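Side-chain contacts in archaeal actin homolog (Thermoplasma acidophilum, PDB 2FSJ), which polymerizes in the presence of ATP or other nucleoside triphosphates into bundles of helical filaments: residues I43-R48 with I104-W109; P64-D69 with F75-Y80; R169-G174 with V194-S199; A176-N181 with N334-R339. One frame throughout, in Å; residues are numbered along the deposited sequence.

Contact 1 of 4, residues I43-R48 with I104-W109; sequences IIFPSR and IAAALW
Phe45 reaches from strand 42-52 to helix 101-111 and meets Ala106 and Ala107 there. This is a sheet-to-helix contact of the actin-like ATPase fold, in which the helix packs against the mixed sheet that holds strand 42-52. The two segments bury a modest 125 Å² between them, and Phe45 contributes the largest share (55 Å²).

The apolar part belongs to the far end of the ring. Phe45 CZ lies 4.0 Å from Ala106 CB, which comes in obliquely, and 4.4 Å from Ala107 CB. A chi1 of 55° sets CG between the backbone N and the carbonyl carbon, and from there the ring projects end-on at the helix.

Next to these methyl contacts the ring meets the helix backbone. No hydrogen bond crosses between the two segments, so this part too is van der Waals packing. Small alanine side chains at two successive positions probably let the ring come this close to the main chain, which is held by its own bonds, such as Leu108 N to Ile104 O at 3.0 Å.

Other neighbours surround the contact. Tyr77 stacks with Phe45 edge-to-face, and the side chain of Thr33, a residue of the ATP site, lies about 4 Å from the side chain of Phe45. Ala107 also touches Val35 of the adjacent strand 32-36.

The closest approach is made at the ring edge: Ala107 N lies near the ring plane, 3.7 Å from Phe45 CZ, while Phe45 CE2 is 4.0 Å from Ala107 CA.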
loop_
_atom_site.group_PDB
_atom_site.type_symbol
_atom_site.label_atom_id
_atom_site.label_comp_id
_atom_site.label_asym_id
_atom_site.label_seq_id
_atom_site.Cartn_x
_atom_site.Cartn_y
_atom_site.Cartn_z
ATOM N N ILE A 43 11.831 -1.013 -4.471
ATOM C CA ILE A 43 11.076 -1.079 -5.716
ATOM C C ILE A 43 9.612 -0.711 -5.406
ATOM O O ILE A 43 9.052 -1.130 -4.378
ATOM C CB ILE A 43 11.152 -2.523 -6.280
ATOM C CG1 ILE A 43 12.592 -2.909 -6.674
ATOM C CG2 ILE A 43 10.227 -2.740 -7.469
ATOM C CD1 ILE A 43 12.991 -4.204 -6.070
ATOM N N ILE A 44 8.995 0.052 -6.275
ATOM C CA ILE A 44 7.570 0.280 -6.209
ATOM C C ILE A 44 6.986 0.299 -7.614
ATOM O O ILE A 44 7.535 0.930 -8.484
ATOM C CB ILE A 44 7.231 1.596 -5.432
ATOM C CG1 ILE A 44 5.738 1.777 -5.297
ATOM C CG2 ILE A 44 7.895 2.886 -6.122
ATOM C CD1 ILE A 44 5.338 2.933 -4.366
ATOM N N PHE A 45 5.844 -0.345 -7.810
ATOM C CA PHE A 45 5.165 -0.283 -9.082
ATOM C C PHE A 45 3.680 -0.447 -8.851
ATOM O O PHE A 45 3.282 -1.041 -7.862
ATOM C CB PHE A 45 5.681 -1.355 -10.085
ATOM C CG PHE A 45 5.621 -2.807 -9.549
ATOM C CD1 PHE A 45 4.495 -3.545 -9.609
ATOM C CD2 PHE A 45 6.764 -3.388 -9.044
ATOM C CE1 PHE A 45 4.461 -4.851 -9.164
ATOM C CE2 PHE A 45 6.742 -4.663 -8.536
ATOM C CZ PHE A 45 5.582 -5.398 -8.596
ATOM N N PRO A 46 2.848 0.076 -9.755
ATOM C CA PRO A 46 1.401 -0.049 -9.619
ATOM C C PRO A 46 0.899 -1.487 -9.493
ATOM O O PRO A 46 1.384 -2.371 -10.221
ATOM C CB PRO A 46 0.841 0.647 -10.902
ATOM C CG PRO A 46 1.950 1.552 -11.382
ATOM C CD PRO A 46 3.230 0.846 -10.950
ATOM N N SER A 47 -0.051 -1.713 -8.583
ATOM C CA SER A 47 -0.665 -3.028 -8.361
ATOM C C SER A 47 -1.687 -3.356 -9.449
ATOM O O SER A 47 -2.862 -3.463 -9.199
ATOM C CB SER A 47 -1.343 -3.118 -6.973
ATOM O OG SER A 47 -0.365 -3.095 -5.984
ATOM N N ARG A 48 -1.192 -3.566 -10.655
ATOM C CA ARG A 48 -1.995 -3.775 -11.860
ATOM C C ARG A 48 -1.333 -4.822 -12.721
ATOM O O ARG A 48 -0.119 -4.793 -12.870
ATOM C CB ARG A 48 -1.999 -2.509 -12.706
ATOM C CG ARG A 48 -2.401 -1.290 -11.996
ATOM C CD ARG A 48 -2.518 -0.055 -12.919
ATOM N NE ARG A 48 -3.102 1.045 -12.154
ATOM C CZ ARG A 48 -3.522 2.196 -12.668
ATOM N NH1 ARG A 48 -3.438 2.445 -13.974
ATOM N NH2 ARG A 48 -4.025 3.114 -11.847
ATOM N N ILE A 104 3.127 -10.591 -6.737
ATOM C CA ILE A 104 4.179 -11.209 -5.933
ATOM C C ILE A 104 5.285 -11.751 -6.837
ATOM O O ILE A 104 6.497 -11.493 -6.618
ATOM C CB ILE A 104 3.581 -12.318 -5.039
ATOM C CG1 ILE A 104 2.688 -11.701 -3.961
ATOM C CG2 ILE A 104 4.698 -13.073 -4.358
ATOM C CD1 ILE A 104 1.608 -12.612 -3.392
ATOM N N ALA A 105 4.877 -12.411 -7.915
ATOM C CA ALA A 105 5.869 -12.919 -8.888
ATOM C C ALA A 105 6.660 -11.761 -9.490
ATOM O O ALA A 105 7.854 -11.858 -9.629
ATOM C CB ALA A 105 5.185 -13.679 -9.949
ATOM N N ALA A 106 5.965 -10.701 -9.869
ATOM C CA ALA A 106 6.596 -9.536 -10.456
ATOM C C ALA A 106 7.552 -8.861 -9.467
ATOM O O ALA A 106 8.650 -8.448 -9.844
ATOM C CB ALA A 106 5.572 -8.585 -10.961
ATOM N N ALA A 107 7.145 -8.774 -8.206
ATOM C CA ALA A 107 8.010 -8.240 -7.142
ATOM C C ALA A 107 9.328 -8.977 -7.025
ATOM O O ALA A 107 10.388 -8.354 -6.942
ATOM C CB ALA A 107 7.306 -8.259 -5.780
ATOM N N LEU A 108 9.247 -10.297 -6.998
ATOM C CA LEU A 108 10.458 -11.134 -6.923
ATOM C C LEU A 108 11.327 -10.999 -8.177
ATOM O O LEU A 108 12.536 -10.840 -8.070
ATOM C CB LEU A 108 10.082 -12.574 -6.620
ATOM C CG LEU A 108 9.224 -12.775 -5.371
ATOM C CD1 LEU A 108 8.884 -14.258 -5.152
ATOM C CD2 LEU A 108 9.964 -12.248 -4.169
ATOM N N TRP A 109 10.705 -10.991 -9.350
ATOM C CA TRP A 109 11.395 -10.701 -10.600
ATOM C C TRP A 109 12.114 -9.327 -10.594
ATOM O O TRP A 109 13.306 -9.214 -10.947
ATOM C CB TRP A 109 10.412 -10.757 -11.764
ATOM C CG TRP A 109 11.132 -10.730 -13.073
ATOM C CD1 TRP A 109 11.453 -9.631 -13.812
ATOM C CD2 TRP A 109 11.693 -11.862 -13.767
ATOM N NE1 TRP A 109 12.190 -9.996 -14.919
ATOM C CE2 TRP A 109 12.334 -11.362 -14.933
ATOM C CE3 TRP A 109 11.681 -13.250 -13.550
ATOM C CZ2 TRP A 109 12.968 -12.191 -15.848
ATOM C CZ3 TRP A 109 12.317 -14.084 -14.490
ATOM C CH2 TRP A 109 12.947 -13.550 -15.606
#

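Contact 2 of 4, residues P64-D69 with F75-Y80; sequences PVLSTD and FIYGKY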
loop_
_atom_site.group_PDB
_atom_site.type_symbol
_atom_site.label_atom_id
_atom_site.label_comp_id
_atom_site.label_asym_id
_atom_site.label_seq_id
_atom_site.Cartn_x
_atom_site.Cartn_y
_atom_site.Cartn_z
ATOM N N PRO A 64 8.594 -6.012 -19.748
ATOM C CA PRO A 64 8.766 -7.447 -19.486
ATOM C C PRO A 64 7.428 -8.168 -19.554
ATOM O O PRO A 64 6.398 -7.617 -19.168
ATOM C CB PRO A 64 9.308 -7.493 -18.071
ATOM C CG PRO A 64 8.877 -6.240 -17.446
ATOM C CD PRO A 64 8.711 -5.214 -18.521
ATOM N N VAL A 65 7.468 -9.383 -20.057
ATOM C CA VAL A 65 6.326 -10.279 -20.016
ATOM C C VAL A 65 6.718 -11.451 -19.121
ATOM O O VAL A 65 7.775 -12.026 -19.320
ATOM C CB VAL A 65 5.957 -10.800 -21.418
ATOM C CG1 VAL A 65 4.773 -11.741 -21.335
ATOM C CG2 VAL A 65 5.635 -9.606 -22.371
ATOM N N LEU A 66 5.888 -11.770 -18.134
ATOM C CA LEU A 66 6.170 -12.835 -17.202
ATOM C C LEU A 66 5.108 -13.938 -17.233
ATOM O O LEU A 66 4.004 -13.729 -17.708
ATOM C CB LEU A 66 6.298 -12.328 -15.742
ATOM C CG LEU A 66 7.329 -11.250 -15.421
ATOM C CD1 LEU A 66 7.333 -10.944 -13.898
ATOM C CD2 LEU A 66 8.762 -11.540 -15.929
ATOM N N SER A 67 5.505 -15.109 -16.704
ATOM C CA SER A 67 4.619 -16.251 -16.481
ATOM C C SER A 67 5.049 -16.989 -15.241
ATOM O O SER A 67 6.250 -17.029 -14.916
ATOM C CB SER A 67 4.699 -17.231 -17.659
ATOM O OG SER A 67 3.811 -18.311 -17.481
ATOM N N THR A 68 4.084 -17.537 -14.500
ATOM C CA THR A 68 4.419 -18.434 -13.392
ATOM C C THR A 68 4.135 -19.886 -13.735
ATOM O O THR A 68 4.341 -20.728 -12.911
ATOM C CB THR A 68 3.622 -18.092 -12.115
ATOM O OG1 THR A 68 2.195 -18.223 -12.350
ATOM C CG2 THR A 68 3.849 -16.636 -11.733
ATOM N N ASP A 69 3.658 -20.161 -14.951
ATOM C CA ASP A 69 3.293 -21.536 -15.345
ATOM C C ASP A 69 3.914 -21.939 -16.681
ATOM O O ASP A 69 3.294 -22.624 -17.483
ATOM C CB ASP A 69 1.785 -21.733 -15.380
ATOM C CG ASP A 69 1.064 -20.732 -16.266
ATOM O OD1 ASP A 69 1.696 -20.061 -17.102
ATOM O OD2 ASP A 69 -0.169 -20.582 -16.181
ATOM N N PHE A 75 1.573 -12.450 -18.455
ATOM C CA PHE A 75 1.047 -11.182 -18.058
ATOM C C PHE A 75 2.086 -10.045 -18.112
ATOM O O PHE A 75 3.299 -10.251 -18.000
ATOM C CB PHE A 75 0.441 -11.288 -16.651
ATOM C CG PHE A 75 1.445 -11.596 -15.564
ATOM C CD1 PHE A 75 2.057 -10.580 -14.834
ATOM C CD2 PHE A 75 1.761 -12.918 -15.252
ATOM C CE1 PHE A 75 2.968 -10.889 -13.818
ATOM C CE2 PHE A 75 2.683 -13.225 -14.233
ATOM C CZ PHE A 75 3.270 -12.195 -13.520
ATOM N N ILE A 76 1.548 -8.834 -18.219
ATOM C CA ILE A 76 2.296 -7.601 -18.091
ATOM C C ILE A 76 1.771 -6.874 -16.823
ATOM O O ILE A 76 0.613 -6.960 -16.484
ATOM C CB ILE A 76 2.131 -6.810 -19.412
ATOM C CG1 ILE A 76 2.849 -7.579 -20.548
ATOM C CG2 ILE A 76 2.682 -5.393 -19.350
ATOM C CD1 ILE A 76 2.430 -7.079 -21.939
ATOM N N TYR A 77 2.643 -6.145 -16.152
ATOM C CA TYR A 77 2.304 -5.590 -14.856
ATOM C C TYR A 77 2.803 -4.140 -14.701
ATOM O O TYR A 77 3.577 -3.640 -15.512
ATOM C CB TYR A 77 2.876 -6.476 -13.752
ATOM C CG TYR A 77 4.377 -6.536 -13.795
ATOM C CD1 TYR A 77 5.169 -5.645 -13.040
ATOM C CD2 TYR A 77 5.014 -7.502 -14.560
ATOM C CE1 TYR A 77 6.574 -5.683 -13.133
ATOM C CE2 TYR A 77 6.386 -7.565 -14.651
ATOM C CZ TYR A 77 7.166 -6.645 -13.949
ATOM O OH TYR A 77 8.513 -6.772 -14.060
ATOM N N GLY A 78 2.343 -3.485 -13.634
ATOM C CA GLY A 78 2.837 -2.181 -13.288
ATOM C C GLY A 78 2.270 -1.126 -14.206
ATOM O O GLY A 78 1.131 -1.236 -14.682
ATOM N N LYS A 79 3.100 -0.131 -14.503
ATOM C CA LYS A 79 2.672 1.027 -15.314
ATOM C C LYS A 79 2.315 0.626 -16.777
ATOM O O LYS A 79 1.510 1.281 -17.425
ATOM C CB LYS A 79 3.723 2.135 -15.263
ATOM C CG LYS A 79 5.107 1.788 -15.829
ATOM C CD LYS A 79 6.102 2.939 -15.657
ATOM C CE LYS A 79 7.436 2.626 -16.328
ATOM N NZ LYS A 79 8.390 3.814 -16.192
ATOM N N TYR A 80 2.838 -0.502 -17.249
ATOM C CA TYR A 80 2.507 -1.013 -18.606
ATOM C C TYR A 80 1.221 -1.775 -18.772
ATOM O O TYR A 80 0.784 -1.977 -19.912
ATOM C CB TYR A 80 3.634 -1.897 -19.119
ATOM C CG TYR A 80 4.897 -1.139 -19.169
ATOM C CD1 TYR A 80 5.014 -0.022 -19.970
ATOM C CD2 TYR A 80 5.960 -1.481 -18.356
ATOM C CE1 TYR A 80 6.188 0.718 -19.983
ATOM C CE2 TYR A 80 7.121 -0.757 -18.375
ATOM C CZ TYR A 80 7.215 0.352 -19.191
ATOM O OH TYR A 80 8.371 1.083 -19.211
HETATM O O HOH W 1 5.279 -5.766 -17.464
#
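Leu66 sits against two aromatic rings of 75-80, presenting a different part to each. Its CB lies over one face of Phe75, 4.1 Å from the ring centroid, a CH-pi contact displaced toward the rim. Phe75 CB points away from 64-69, but a chi1 of 65°, CG between the backbone N and carbonyl carbon, returns the ring to Leu66. Leu66 CD1 approaches Tyr77 obliquely and comes within 3.6 Å of Tyr77 CE2. Pro64 crosses Tyr77 at about a right angle, with Pro64 CG 3.4 Å from Tyr77 OH; that hydroxyl is hydrogen-bonded to Glu110 of helix 101-111.

A single antiparallel bridge joins the backbones at the sheet's outermost strand 74-77, Leu66 with Phe75 as a hydrogen-bonded pair. Leu66 N gives a nearly straight bond to Phe75 O (3.0 Å, 175°), and Phe75 N returns one to Leu66 O (2.8 Å). At the next such pair proline offers no N-H, and a water replaces the one possible direct bond: it donates to Pro64 O (2.8 Å) and accepts from Tyr77 N (3.0 Å).

On the other face, Val65 and Ile76 pass at a slant, Val65 CG2 lying 3.9 Å from Ile76 CG1.

Contact 3 of 4, residues R169-G174 with V194-S199; sequences RPQGVG and VIDVGS
Gly172 and Val194 meet through the glycine backbone and the two valine methyls. Val194 CG2 lies 3.8 Å from Gly172 O, and Val194 CG1 is 4.1 Å from Gly172 CA. The valine points at 169-174 from strand 191-197, its CG1 anti to the backbone N (chi1 178°), which sets CG1 against Gly172 CA and CG2 against Gly172 O. Gly172 stands at the N-cap position of helix 173-182 with a positive phi, where a side chain would press against the carbonyl O of Gln171, which favours glycine; its CA comes within 5.9 Å of that of Val194.

The third main contributor, Asp196, lies two residues further along the same strand. Its OD2 accepts a hydrogen bond from Gln171 NE2 at 3.1 Å, but the N-H...O angle of only 125° marks the bond as weak. The amide and carboxylate planes are 52° apart, and Gln171 covers the distance with an extended chain.

Each polar group has a second partner: Gln171 NE2 also bonds Asp92 OD2, while Asp196 OD2 bonds a glycerol, probably from the crystallisation liquor. Ser199 is an ATP-binding residue, and the Asp196 side chain lies about 6 Å from that of Ser307 and 7 Å from that of Lys34, both of the same site. The position is consistent with the nucleotide cleft between the two domains, as in actin-like ATPases.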
loop_
_atom_site.group_PDB
_atom_site.type_symbol
_atom_site.label_atom_id
_atom_site.label_comp_id
_atom_site.label_asym_id
_atom_site.label_seq_id
_atom_site.Cartn_x
_atom_site.Cartn_y
_atom_site.Cartn_z
ATOM N N ARG A 169 3.191 -8.905 10.017
ATOM C CA ARG A 169 2.807 -7.969 11.078
ATOM C C ARG A 169 1.583 -7.204 10.623
ATOM O O ARG A 169 1.438 -7.053 9.422
ATOM C CB ARG A 169 3.914 -6.975 11.320
ATOM C CG ARG A 169 5.101 -7.530 12.064
ATOM C CD ARG A 169 4.803 -7.988 13.490
ATOM N NE ARG A 169 6.019 -8.512 14.096
ATOM C CZ ARG A 169 6.435 -9.776 14.012
ATOM N NH1 ARG A 169 5.725 -10.717 13.367
ATOM N NH2 ARG A 169 7.570 -10.115 14.614
ATOM N N PRO A 170 0.732 -6.714 11.541
ATOM C CA PRO A 170 -0.425 -5.897 11.156
ATOM C C PRO A 170 -0.013 -4.647 10.424
ATOM O O PRO A 170 0.988 -4.021 10.783
ATOM C CB PRO A 170 -1.088 -5.568 12.505
ATOM C CG PRO A 170 -0.740 -6.721 13.356
ATOM C CD PRO A 170 0.720 -6.940 12.990
ATOM N N GLN A 171 -0.753 -4.283 9.369
ATOM C CA GLN A 171 -0.525 -3.043 8.694
ATOM C C GLN A 171 -0.623 -1.884 9.735
ATOM O O GLN A 171 -1.492 -1.897 10.630
ATOM C CB GLN A 171 -1.585 -2.858 7.597
ATOM C CG GLN A 171 -1.386 -1.635 6.733
ATOM C CD GLN A 171 -2.239 -1.701 5.450
ATOM O OE1 GLN A 171 -2.273 -2.747 4.785
ATOM N NE2 GLN A 171 -2.940 -0.627 5.145
ATOM N N GLY A 172 0.298 -0.947 9.646
ATOM C CA GLY A 172 0.460 0.071 10.662
ATOM C C GLY A 172 1.507 -0.251 11.721
ATOM O O GLY A 172 2.235 0.625 12.161
ATOM N N VAL A 173 1.542 -1.480 12.181
ATOM C CA VAL A 173 2.584 -1.905 13.113
ATOM C C VAL A 173 3.937 -1.898 12.406
ATOM O O VAL A 173 4.922 -1.519 13.022
ATOM C CB VAL A 173 2.271 -3.301 13.713
ATOM C CG1 VAL A 173 3.475 -3.926 14.429
ATOM C CG2 VAL A 173 1.090 -3.193 14.644
ATOM N N GLY A 174 3.972 -2.329 11.137
ATOM C CA GLY A 174 5.191 -2.235 10.326
ATOM C C GLY A 174 5.752 -0.823 10.330
ATOM O O GLY A 174 6.911 -0.607 10.678
ATOM N N VAL A 194 -1.664 5.434 13.818
ATOM C CA VAL A 194 -1.201 5.416 12.438
ATOM C C VAL A 194 -2.416 5.484 11.532
ATOM O O VAL A 194 -3.290 4.624 11.625
ATOM C CB VAL A 194 -0.409 4.108 12.110
ATOM C CG1 VAL A 194 0.024 4.113 10.650
ATOM C CG2 VAL A 194 0.862 4.003 13.054
ATOM N N ILE A 195 -2.482 6.520 10.701
ATOM C CA ILE A 195 -3.624 6.802 9.839
ATOM C C ILE A 195 -3.157 6.632 8.384
ATOM O O ILE A 195 -2.383 7.443 7.860
ATOM C CB ILE A 195 -4.148 8.219 10.108
ATOM C CG1 ILE A 195 -4.553 8.381 11.583
ATOM C CG2 ILE A 195 -5.344 8.518 9.183
ATOM C CD1 ILE A 195 -4.689 9.827 12.023
ATOM N N ASP A 196 -3.552 5.530 7.756
ATOM C CA ASP A 196 -3.060 5.160 6.416
ATOM C C ASP A 196 -4.156 5.420 5.389
ATOM O O ASP A 196 -5.097 4.660 5.293
ATOM C CB ASP A 196 -2.720 3.694 6.471
ATOM C CG ASP A 196 -1.968 3.197 5.262
ATOM O OD1 ASP A 196 -1.925 3.878 4.214
ATOM O OD2 ASP A 196 -1.390 2.086 5.304
ATOM N N VAL A 197 -4.047 6.514 4.650
ATOM C CA VAL A 197 -5.082 6.911 3.721
ATOM C C VAL A 197 -4.709 6.310 2.370
ATOM O O VAL A 197 -3.726 6.731 1.736
ATOM C CB VAL A 197 -5.215 8.466 3.548
ATOM C CG1 VAL A 197 -6.402 8.758 2.657
ATOM C CG2 VAL A 197 -5.455 9.142 4.876
ATOM N N GLY A 198 -5.428 5.286 1.986
ATOM C CA GLY A 198 -5.247 4.694 0.671
ATOM C C GLY A 198 -6.316 5.177 -0.313
ATOM O O GLY A 198 -7.071 6.115 -0.024
ATOM N N SER A 199 -6.366 4.516 -1.469
ATOM C CA SER A 199 -7.331 4.852 -2.506
ATOM C C SER A 199 -8.771 4.539 -2.093
ATOM O O SER A 199 -9.675 5.361 -2.240
ATOM C CB SER A 199 -6.969 4.120 -3.809
ATOM O OG SER A 199 -7.672 4.698 -4.907
#

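Contact 4 of 4, residues A176-N181 with N334-R339; sequences ALYLLN and NALGYR
Tyr178 leaves helix 173-182 toward helix 333-343, and its CB already touches the partner's backbone: it is 3.9 Å from Gly337 N. With no side chain at Gly337, the backbones come very close, the CA atoms of Tyr178 and Gly337 being 4.6 Å apart. A chi1 of 172° sets CG anti to the backbone N, and from this point the ring runs alongside Leu336, the two side chains pointing the same way. Tyr178 CG and CD1 pass Leu336 CB, and Tyr178 CD1 lies 3.6 Å from Leu336 CB.

Close helix-helix packing at a glycine is the motif here. It joins the helix that follows strand 158-170 to the C-terminal helix, a pairing consistent with the two helices that pass between the domains in actin-like proteins.

Farther out, the Leu336 CD1 methyl takes over from CB. It lies over one face of the Tyr178 ring, 3.8 Å from the centroid and 18° off the normal, as a CH-pi contact. The methyl is equidistant, at 3.8 Å, from Tyr178 CE1 and CE2, and Tyr178 CZ makes the closest approach to Leu336 CD1, at 3.6 Å. The same methyl is 3.9 Å from Tyr178 OH. At the tip, the hydroxyl is hydrogen-bonded to Asp329 OD2, which gives the polar end a partner beyond the apolar contact. Leu336 in turn touches Ile36 of strand 32-36.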
loop_
_atom_site.group_PDB
_atom_site.type_symbol
_atom_site.label_atom_id
_atom_site.label_comp_id
_atom_site.label_asym_id
_atom_site.label_seq_id
_atom_site.Cartn_x
_atom_site.Cartn_y
_atom_site.Cartn_z
ATOM N N ALA A 176 5.094 1.748 12.443
ATOM C CA ALA A 176 5.469 2.157 13.805
ATOM C C ALA A 176 6.824 1.525 14.259
ATOM O O ALA A 176 7.665 2.178 14.906
ATOM C CB ALA A 176 4.380 1.788 14.714
ATOM N N LEU A 177 7.055 0.281 13.881
ATOM C CA LEU A 177 8.307 -0.389 14.247
ATOM C C LEU A 177 9.483 0.240 13.488
ATOM O O LEU A 177 10.529 0.466 14.070
ATOM C CB LEU A 177 8.240 -1.875 13.972
ATOM C CG LEU A 177 7.254 -2.718 14.773
ATOM C CD1 LEU A 177 7.080 -4.109 14.136
ATOM C CD2 LEU A 177 7.703 -2.802 16.218
ATOM N N TYR A 178 9.274 0.587 12.215
ATOM C CA TYR A 178 10.291 1.295 11.432
ATOM C C TYR A 178 10.618 2.660 12.034
ATOM O O TYR A 178 11.787 3.004 12.303
ATOM C CB TYR A 178 9.861 1.440 9.970
ATOM C CG TYR A 178 10.788 2.329 9.187
ATOM C CD1 TYR A 178 12.114 1.917 8.940
ATOM C CD2 TYR A 178 10.393 3.524 8.715
ATOM C CE1 TYR A 178 12.966 2.675 8.243
ATOM C CE2 TYR A 178 11.287 4.341 8.003
ATOM C CZ TYR A 178 12.559 3.883 7.757
ATOM O OH TYR A 178 13.484 4.641 7.057
ATOM N N LEU A 179 9.587 3.424 12.340
ATOM C CA LEU A 179 9.792 4.716 12.954
ATOM C C LEU A 179 10.477 4.656 14.322
ATOM O O LEU A 179 11.312 5.514 14.621
ATOM C CB LEU A 179 8.478 5.494 13.019
ATOM C CG LEU A 179 7.884 5.821 11.625
ATOM C CD1 LEU A 179 6.511 6.481 11.860
ATOM C CD2 LEU A 179 8.773 6.732 10.741
ATOM N N LEU A 180 10.178 3.630 15.098
ATOM C CA LEU A 180 10.813 3.395 16.376
ATOM C C LEU A 180 12.296 3.077 16.147
ATOM O O LEU A 180 13.161 3.698 16.751
ATOM C CB LEU A 180 10.121 2.294 17.168
ATOM C CG LEU A 180 10.810 1.825 18.477
ATOM C CD1 LEU A 180 10.815 2.933 19.487
ATOM C CD2 LEU A 180 10.150 0.587 19.035
ATOM N N ASN A 181 12.570 2.165 15.231
ATOM C CA ASN A 181 13.938 1.785 14.907
ATOM C C ASN A 181 14.778 2.982 14.438
ATOM O O ASN A 181 15.976 3.059 14.790
ATOM C CB ASN A 181 13.941 0.646 13.876
ATOM C CG ASN A 181 13.491 -0.677 14.466
ATOM O OD1 ASN A 181 13.481 -0.854 15.689
ATOM N ND2 ASN A 181 13.092 -1.621 13.597
ATOM N N ASN A 334 5.578 0.806 6.010
ATOM C CA ASN A 334 5.159 -0.546 6.432
ATOM C C ASN A 334 6.124 -1.590 5.928
ATOM O O ASN A 334 6.537 -2.478 6.688
ATOM C CB ASN A 334 3.721 -0.875 5.987
ATOM C CG ASN A 334 2.658 -0.276 6.918
ATOM O OD1 ASN A 334 1.686 0.382 6.473
ATOM N ND2 ASN A 334 2.795 -0.557 8.195
ATOM N N ALA A 335 6.448 -1.522 4.647
ATOM C CA ALA A 335 7.364 -2.515 4.029
ATOM C C ALA A 335 8.710 -2.563 4.736
ATOM O O ALA A 335 9.269 -3.641 4.938
ATOM C CB ALA A 335 7.562 -2.250 2.598
ATOM N N LEU A 336 9.214 -1.405 5.134
ATOM C CA LEU A 336 10.501 -1.327 5.866
ATOM C C LEU A 336 10.391 -2.012 7.237
ATOM O O LEU A 336 11.247 -2.785 7.610
ATOM C CB LEU A 336 10.896 0.137 6.034
ATOM C CG LEU A 336 11.387 0.792 4.751
ATOM C CD1 LEU A 336 11.240 2.302 4.837
ATOM C CD2 LEU A 336 12.889 0.395 4.382
ATOM N N GLY A 337 9.274 -1.786 7.946
ATOM C CA GLY A 337 9.016 -2.490 9.203
ATOM C C GLY A 337 8.802 -3.971 9.075
ATOM O O GLY A 337 9.241 -4.733 9.942
ATOM N N TYR A 338 8.100 -4.406 8.012
ATOM C CA TYR A 338 7.873 -5.811 7.747
ATOM C C TYR A 338 9.208 -6.543 7.535
ATOM O O TYR A 338 9.394 -7.672 7.991
ATOM C CB TYR A 338 7.010 -6.006 6.496
ATOM C CG TYR A 338 5.602 -5.452 6.545
ATOM C CD1 TYR A 338 4.933 -5.245 7.748
ATOM C CD2 TYR A 338 4.909 -5.207 5.362
ATOM C CE1 TYR A 338 3.608 -4.711 7.772
ATOM C CE2 TYR A 338 3.611 -4.667 5.380
ATOM C CZ TYR A 338 2.969 -4.455 6.602
ATOM O OH TYR A 338 1.652 -3.985 6.592
ATOM N N ARG A 339 10.111 -5.880 6.833
ATOM C CA ARG A 339 11.373 -6.480 6.502
ATOM C C ARG A 339 12.165 -6.600 7.792
ATOM O O ARG A 339 12.723 -7.658 8.058
ATOM C CB ARG A 339 12.160 -5.660 5.470
ATOM C CG ARG A 339 13.335 -6.475 4.923
ATOM C CD ARG A 339 14.543 -5.670 4.473
ATOM N NE ARG A 339 15.663 -6.554 4.107
ATOM C CZ ARG A 339 16.672 -6.926 4.906
ATOM N NH1 ARG A 339 16.776 -6.502 6.162
ATOM N NH2 ARG A 339 17.602 -7.733 4.424
#

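In the fold
Contacts 1 and 2 form one neighbourhood, their centres 9 Å apart: strands 42-52 and 74-77 are adjacent in the mixed seven-stranded sheet, and contact 2 is nested within the chain loop that contact 1 closes. Contacts 3 and 4 form another, with centres 11 Å apart. They share helix 173-182, and their segments alternate along the chain. Both follow contact 1 along the chain, about 19 and 20 Å from it, centre to centre. Through strand 191-197 contact 3 also reaches the four-stranded sheet, so it joins the two sheets beside the ATP site, and contact 4 packs their shared helix against helix 333-343; the first pair builds up one domain.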